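Local coordinates for protein LP04448p (Drosophila melanogaster, PDB 4QMH) that probably promotes microtubule polymerization as a member of the XMAP215 family, acting through an array of TOG domains of which this is the fourth, at residues A[153-156]-A[157-160]; A[184-187]-A[188-191]; A[228-231]-A[232-236]. All coordinates share one frame; numbering follows the deposited sequence.

Contact 1 (A[153-156]-A[157-160]); sequences TELW and AWLA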
loop_
_atom_site.group_PDB
_atom_site.type_symbol
_atom_site.label_atom_id
_atom_site.label_comp_id
_atom_site.label_asym_id
_atom_site.label_seq_id
_atom_site.Cartn_x
_atom_site.Cartn_y
_atom_site.Cartn_z
ATOM N N THR A 153 -0.600 -2.818 -12.782
ATOM C CA THR A 153 -1.728 -3.740 -12.890
ATOM C C THR A 153 -2.373 -4.002 -11.533
ATOM O O THR A 153 -3.586 -3.849 -11.374
ATOM C CB THR A 153 -1.299 -5.067 -13.528
ATOM O OG1 THR A 153 -0.752 -4.803 -14.826
ATOM C CG2 THR A 153 -2.506 -6.013 -13.660
ATOM N N GLU A 154 -1.564 -4.379 -10.544
ATOM C CA GLU A 154 -2.099 -4.703 -9.219
ATOM C C GLU A 154 -2.693 -3.477 -8.548
ATOM O O GLU A 154 -3.742 -3.560 -7.914
ATOM C CB GLU A 154 -1.021 -5.279 -8.300
ATOM C CG GLU A 154 -0.415 -6.577 -8.747
ATOM C CD GLU A 154 -1.362 -7.756 -8.671
ATOM O OE1 GLU A 154 -2.372 -7.692 -7.941
ATOM O OE2 GLU A 154 -1.084 -8.760 -9.352
ATOM N N LEU A 155 -2.015 -2.343 -8.685
ATOM C CA LEU A 155 -2.410 -1.156 -7.930
ATOM C C LEU A 155 -3.690 -0.524 -8.472
ATOM O O LEU A 155 -4.567 -0.126 -7.701
ATOM C CB LEU A 155 -1.255 -0.150 -7.864
ATOM C CG LEU A 155 -1.418 1.008 -6.888
ATOM C CD1 LEU A 155 -1.992 0.547 -5.538
ATOM C CD2 LEU A 155 -0.082 1.715 -6.708
ATOM N N TRP A 156 -3.830 -0.446 -9.793
ATOM C CA TRP A 156 -5.101 0.001 -10.346
ATOM C C TRP A 156 -6.258 -0.950 -10.002
ATOM O O TRP A 156 -7.383 -0.508 -9.789
ATOM C CB TRP A 156 -5.016 0.224 -11.863
ATOM C CG TRP A 156 -4.294 1.491 -12.242
ATOM C CD1 TRP A 156 -3.179 1.593 -13.027
ATOM C CD2 TRP A 156 -4.632 2.834 -11.852
ATOM N NE1 TRP A 156 -2.811 2.908 -13.155
ATOM C CE2 TRP A 156 -3.678 3.690 -12.439
ATOM C CE3 TRP A 156 -5.645 3.392 -11.062
ATOM C CZ2 TRP A 156 -3.703 5.079 -12.265
ATOM C CZ3 TRP A 156 -5.668 4.767 -10.888
ATOM C CH2 TRP A 156 -4.703 5.598 -11.489
ATOM N N ALA A 157 -5.994 -2.253 -9.945
ATOM C CA ALA A 157 -7.052 -3.199 -9.592
ATOM C C ALA A 157 -7.491 -2.935 -8.165
ATOM O O ALA A 157 -8.675 -2.973 -7.848
ATOM C CB ALA A 157 -6.556 -4.628 -9.720
ATOM N N TRP A 158 -6.514 -2.679 -7.301
ATOM C CA TRP A 158 -6.798 -2.461 -5.890
ATOM C C TRP A 158 -7.574 -1.169 -5.705
ATOM O O TRP A 158 -8.551 -1.132 -4.967
ATOM C CB TRP A 158 -5.500 -2.445 -5.086
ATOM C CG TRP A 158 -5.680 -2.238 -3.601
ATOM C CD1 TRP A 158 -6.004 -3.183 -2.673
ATOM C CD2 TRP A 158 -5.492 -1.013 -2.884
ATOM N NE1 TRP A 158 -6.045 -2.616 -1.407
ATOM C CE2 TRP A 158 -5.743 -1.282 -1.515
ATOM C CE3 TRP A 158 -5.152 0.290 -3.267
ATOM C CZ2 TRP A 158 -5.655 -0.298 -0.534
ATOM C CZ3 TRP A 158 -5.073 1.269 -2.289
ATOM C CH2 TRP A 158 -5.322 0.967 -0.938
ATOM N N LEU A 159 -7.156 -0.111 -6.387
ATOM C CA LEU A 159 -7.886 1.147 -6.297
ATOM C C LEU A 159 -9.303 0.992 -6.836
ATOM O O LEU A 159 -10.248 1.518 -6.257
ATOM C CB LEU A 159 -7.151 2.266 -7.046
ATOM C CG LEU A 159 -5.824 2.717 -6.418
ATOM C CD1 LEU A 159 -5.001 3.544 -7.409
ATOM C CD2 LEU A 159 -6.075 3.509 -5.146
ATOM N N ALA A 160 -9.451 0.260 -7.939
ATOM C CA ALA A 160 -10.767 0.079 -8.550
ATOM C C ALA A 160 -11.683 -0.694 -7.616
ATOM O O ALA A 160 -12.889 -0.447 -7.547
ATOM C CB ALA A 160 -10.640 -0.649 -9.904
#

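Contact 2 (A[184-187]-A[188-191]); sequences YAHI and CDRN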
loop_
_atom_site.group_PDB
_atom_site.type_symbol
_atom_site.label_atom_id
_atom_site.label_comp_id
_atom_site.label_asym_id
_atom_site.label_seq_id
_atom_site.Cartn_x
_atom_site.Cartn_y
_atom_site.Cartn_z
ATOM N N TYR A 184 -4.763 9.204 -16.275
ATOM C CA TYR A 184 -4.950 9.668 -17.651
ATOM C C TYR A 184 -3.910 9.088 -18.612
ATOM O O TYR A 184 -4.188 8.872 -19.794
ATOM C CB TYR A 184 -4.970 11.198 -17.714
ATOM C CG TYR A 184 -6.214 11.812 -17.100
ATOM C CD1 TYR A 184 -7.266 11.012 -16.666
ATOM C CD2 TYR A 184 -6.347 13.194 -16.980
ATOM C CE1 TYR A 184 -8.409 11.565 -16.112
ATOM C CE2 TYR A 184 -7.494 13.760 -16.425
ATOM C CZ TYR A 184 -8.516 12.934 -15.996
ATOM O OH TYR A 184 -9.654 13.477 -15.441
ATOM N N ALA A 185 -2.715 8.817 -18.107
ATOM C CA ALA A 185 -1.711 8.149 -18.929
ATOM C C ALA A 185 -2.014 6.660 -19.072
ATOM O O ALA A 185 -1.920 6.100 -20.166
ATOM C CB ALA A 185 -0.340 8.341 -18.342
ATOM N N HIS A 186 -2.374 6.020 -17.963
ATOM C CA HIS A 186 -2.491 4.561 -17.940
ATOM C C HIS A 186 -3.756 4.019 -18.600
ATOM O O HIS A 186 -3.788 2.861 -19.004
ATOM C CB HIS A 186 -2.308 4.021 -16.514
ATOM C CG HIS A 186 -0.974 4.349 -15.924
ATOM N ND1 HIS A 186 -0.683 4.185 -14.584
ATOM C CD2 HIS A 186 0.149 4.847 -16.492
ATOM C CE1 HIS A 186 0.557 4.569 -14.356
ATOM N NE2 HIS A 186 1.084 4.981 -15.499
ATOM N N ILE A 187 -4.788 4.855 -18.709
ATOM C CA ILE A 187 -5.951 4.533 -19.515
ATOM C C ILE A 187 -5.508 4.200 -20.929
ATOM O O ILE A 187 -6.173 3.446 -21.632
ATOM C CB ILE A 187 -6.921 5.727 -19.564
ATOM C CG1 ILE A 187 -7.792 5.741 -18.314
ATOM C CG2 ILE A 187 -7.788 5.676 -20.814
ATOM C CD1 ILE A 187 -8.578 7.014 -18.181
ATOM N N CYS A 188 -4.365 4.755 -21.326
ATOM C CA CYS A 188 -3.821 4.563 -22.667
ATOM C C CYS A 188 -2.510 3.783 -22.668
ATOM O O CYS A 188 -1.784 3.791 -23.666
ATOM C CB CYS A 188 -3.583 5.911 -23.338
ATOM S SG CYS A 188 -5.087 6.861 -23.590
ATOM N N ASP A 189 -2.203 3.121 -21.556
ATOM C CA ASP A 189 -0.930 2.421 -21.407
ATOM C C ASP A 189 -0.723 1.422 -22.537
ATOM O O ASP A 189 -1.679 0.927 -23.119
ATOM C CB ASP A 189 -0.875 1.707 -20.056
ATOM C CG ASP A 189 0.534 1.358 -19.634
ATOM O OD1 ASP A 189 0.982 0.224 -19.911
ATOM O OD2 ASP A 189 1.199 2.213 -19.019
ATOM N N ARG A 190 0.538 1.144 -22.842
ATOM C CA ARG A 190 0.874 0.182 -23.890
ATOM C C ARG A 190 0.523 -1.236 -23.450
ATOM O O ARG A 190 0.321 -2.133 -24.280
ATOM C CB ARG A 190 2.366 0.275 -24.224
ATOM C CG ARG A 190 3.270 0.093 -23.010
ATOM C CD ARG A 190 4.692 0.566 -23.280
ATOM N NE ARG A 190 5.539 0.432 -22.097
ATOM C CZ ARG A 190 5.521 1.270 -21.063
ATOM N NH1 ARG A 190 4.692 2.307 -21.058
ATOM N NH2 ARG A 190 6.327 1.071 -20.030
ATOM N N ASN A 191 0.449 -1.434 -22.139
ATOM C CA ASN A 191 0.177 -2.742 -21.568
ATOM C C ASN A 191 -1.327 -2.962 -21.415
ATOM O O ASN A 191 -2.015 -2.160 -20.784
ATOM C CB ASN A 191 0.876 -2.872 -20.213
ATOM C CG ASN A 191 0.669 -4.225 -19.576
ATOM O OD1 ASN A 191 -0.429 -4.562 -19.146
ATOM N ND2 ASN A 191 1.742 -5.010 -19.499
#

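Contact 3 (A[228-231]-A[232-236]); sequences DILA and ALEKA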
loop_
_atom_site.group_PDB
_atom_site.type_symbol
_atom_site.label_atom_id
_atom_site.label_comp_id
_atom_site.label_asym_id
_atom_site.label_seq_id
_atom_site.Cartn_x
_atom_site.Cartn_y
_atom_site.Cartn_z
ATOM N N ASP A 228 -10.070 10.122 -25.825
ATOM C CA ASP A 228 -10.242 8.859 -25.123
ATOM C C ASP A 228 -10.400 9.035 -23.615
ATOM O O ASP A 228 -11.174 8.317 -22.986
ATOM C CB ASP A 228 -9.095 7.915 -25.459
ATOM C CG ASP A 228 -9.020 7.623 -26.946
ATOM O OD1 ASP A 228 -9.964 6.993 -27.466
ATOM O OD2 ASP A 228 -8.041 8.044 -27.596
ATOM N N ILE A 229 -9.680 9.992 -23.038
ATOM C CA ILE A 229 -9.823 10.268 -21.611
ATOM C C ILE A 229 -11.227 10.802 -21.326
ATOM O O ILE A 229 -11.903 10.350 -20.395
ATOM C CB ILE A 229 -8.741 11.250 -21.111
ATOM C CG1 ILE A 229 -7.349 10.631 -21.300
ATOM C CG2 ILE A 229 -8.971 11.607 -19.646
ATOM C CD1 ILE A 229 -6.225 11.643 -21.269
ATOM N N LEU A 230 -11.681 11.740 -22.150
ATOM C CA LEU A 230 -13.018 12.292 -21.973
ATOM C C LEU A 230 -14.068 11.194 -22.148
ATOM O O LEU A 230 -15.044 11.130 -21.392
ATOM C CB LEU A 230 -13.274 13.450 -22.933
ATOM C CG LEU A 230 -14.671 14.064 -22.813
ATOM C CD1 LEU A 230 -14.921 14.574 -21.397
ATOM C CD2 LEU A 230 -14.831 15.163 -23.839
ATOM N N ALA A 231 -13.856 10.317 -23.120
ATOM C CA ALA A 231 -14.779 9.203 -23.327
ATOM C C ALA A 231 -14.901 8.354 -22.068
ATOM O O ALA A 231 -16.001 7.953 -21.692
ATOM C CB ALA A 231 -14.336 8.345 -24.514
ATOM N N ALA A 232 -13.768 8.085 -21.419
ATOM C CA ALA A 232 -13.752 7.322 -20.169
ATOM C C ALA A 232 -14.508 8.040 -19.052
ATOM O O ALA A 232 -15.257 7.423 -18.298
ATOM C CB ALA A 232 -12.319 7.039 -19.741
ATOM N N LEU A 233 -14.319 9.349 -18.943
ATOM C CA LEU A 233 -15.031 10.112 -17.925
ATOM C C LEU A 233 -16.526 10.049 -18.204
ATOM O O LEU A 233 -17.329 9.883 -17.285
ATOM C CB LEU A 233 -14.549 11.567 -17.873
ATOM C CG LEU A 233 -13.065 11.825 -17.597
ATOM C CD1 LEU A 233 -12.807 13.332 -17.562
ATOM C CD2 LEU A 233 -12.647 11.186 -16.299
ATOM N N GLU A 234 -16.903 10.161 -19.476
ATOM C CA GLU A 234 -18.326 10.170 -19.820
ATOM C C GLU A 234 -18.956 8.795 -19.622
ATOM O O GLU A 234 -20.139 8.693 -19.268
ATOM C CB GLU A 234 -18.536 10.677 -21.248
ATOM C CG GLU A 234 -18.282 12.164 -21.381
ATOM C CD GLU A 234 -18.282 12.661 -22.817
ATOM O OE1 GLU A 234 -17.981 11.869 -23.734
ATOM O OE2 GLU A 234 -18.571 13.859 -23.023
ATOM N N LYS A 235 -18.166 7.747 -19.838
ATOM C CA LYS A 235 -18.647 6.378 -19.653
ATOM C C LYS A 235 -18.932 6.071 -18.173
ATOM O O LYS A 235 -19.874 5.345 -17.857
ATOM C CB LYS A 235 -17.660 5.370 -20.247
ATOM C CG LYS A 235 -18.134 3.930 -20.198
ATOM C CD LYS A 235 -17.097 2.999 -20.799
ATOM C CE LYS A 235 -17.581 1.553 -20.821
ATOM N NZ LYS A 235 -16.578 0.642 -21.448
ATOM N N ALA A 236 -18.131 6.648 -17.277
ATOM C CA ALA A 236 -18.237 6.370 -15.839
ATOM C C ALA A 236 -19.335 7.179 -15.161
ATOM O O ALA A 236 -19.990 6.710 -14.225
ATOM C CB ALA A 236 -16.904 6.638 -15.153
#

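Contact 1 (A[153-156]-A[157-160])
L159 N donates to L155 O over 2.9 Å with an N-H...O angle of 166°, the straightest of four i to i+4 bonds that run through this middle turn of helix 149-162. A160 N meets W156 O at the same 2.9 Å, while W158 N to E154 O and A157 N to T153 O complete the set. T153 O also accepts from N197 ND2, a second bond that ties this turn to helix 192-209. The polar ends of E154, W156 and W158 find partners on other helices: E154 forms a salt bridge with R115, W156 NE1 is bonded to H186 and W158 NE1 to N123. Leucine and tryptophan fill the buried sides. L159 CD1 comes obliquely to the six-membered ring of W156, 3.7 Å from W156 CE3, and L159 CG rests 3.4 Å from L155 O. L155 swings CG anti to its own N (chi1 -168°), which carries CD1 along the helix to 3.9 Å from CE3 of W158. A157, by contrast, is a small residue on the side where N197 of helix 192-209 approaches. In this alpha-helical repeat domain of the TOG type, indoles suit helix faces packed against neighbours on several sides: each meets a leucine methyl with carbons of its six-membered ring, while its one polar N-H is satisfied by a partner on another helix.

Contact 2 (A[184-187]-A[188-191])
D189 N closes a type I beta turn on H186 O at 3.0 Å, the N-H pointing at the oxygen at 165° but approaching from above the carbonyl plane. The packed side of this turn belongs to H186 and D189, whose side chains lie next to each other and point the same way. OD2 of D189 stands 3.8 Å from CD2 of H186, with carboxylate and imidazole planes nearly perpendicular at 87°. Both are also held by helix 149-162, H186 through W156 and D189 OD2 through a salt bridge with K152, whose positive charge would favour an ionised carboxylate. The turn leads from helix 173-186 into helix 192-209 of the HEAT-repeat-like alpha-helical fold of TOG domains, and D189 shapes the entry: OD1 takes N191 N at 2.8 Å on its anti side, an Asx turn. N191 follows as N-cap, a role asparagine suits because its short side chain can reach forward to V194 N with OD1. I187, an apolar residue for a buried place, packs on V202 and A232. C188, partly exposed, adds a light apolar touch, C188 SG to I187 CG2 at 4.1 Å, and also meets S225, while the small, exposed A185 marks the open side.

Contact 3 (A[228-231]-A[232-236])
A232 N, L233 N, E234 N and K235 N bond in turn to D228 O, I229 O, L230 O and A231 O, the regular i to i+4 pattern of an alpha-helix, here helix 226-236, the last helix of the TOG domain. The E234 N to L230 O bond is the shortest at 2.8 Å, with the donor nearly in line with the C=O bond; L233 N meets I229 O at 3.0 Å in the carbonyl plane. The helix is amphipathic. I229 and L233, branched and apolar, turn to the buried side against Y184 and helix 211-221, and L233 CG lies 3.4 Å from I229 O. A232 is small where N199 and I187 come close, whereas D228, E234 and K235 keep their charges on the exposed side. L230 lies at the border: with CG anti to the backbone N (chi1 179°), its branch leans along the helix to meet the extended side chain of E234 and also touches N215. An alanine in place of L230 would remove that branch and is likely to leave the carboxylate end of E234 freer to turn and to lose the touch on N215. The side chains of L230 and E234 cross at an angle, L230 CG lying 3.9 Å from E234 CD.

The three contacts follow one another along the chain and lie on the same side of its centre, each nearer the C-terminal edge of the domain than the last. Contact 1 is joined to contact 2 by a polar link, W156 NE1 to H186 ND1 at 2.9 Å, a probable hydrogen bond between rings nearly at right angles. Contact 2 meets contact 3 through apolar packing instead: Y184 CD1 lies 3.5 Å from I229 CG2, and I187 CD1 lies 4.1 Å from A232 CB. Contact 2 thus bridges the other two, whose centres are about 18 Å apart and whose nearest atoms remain about 11 Å apart.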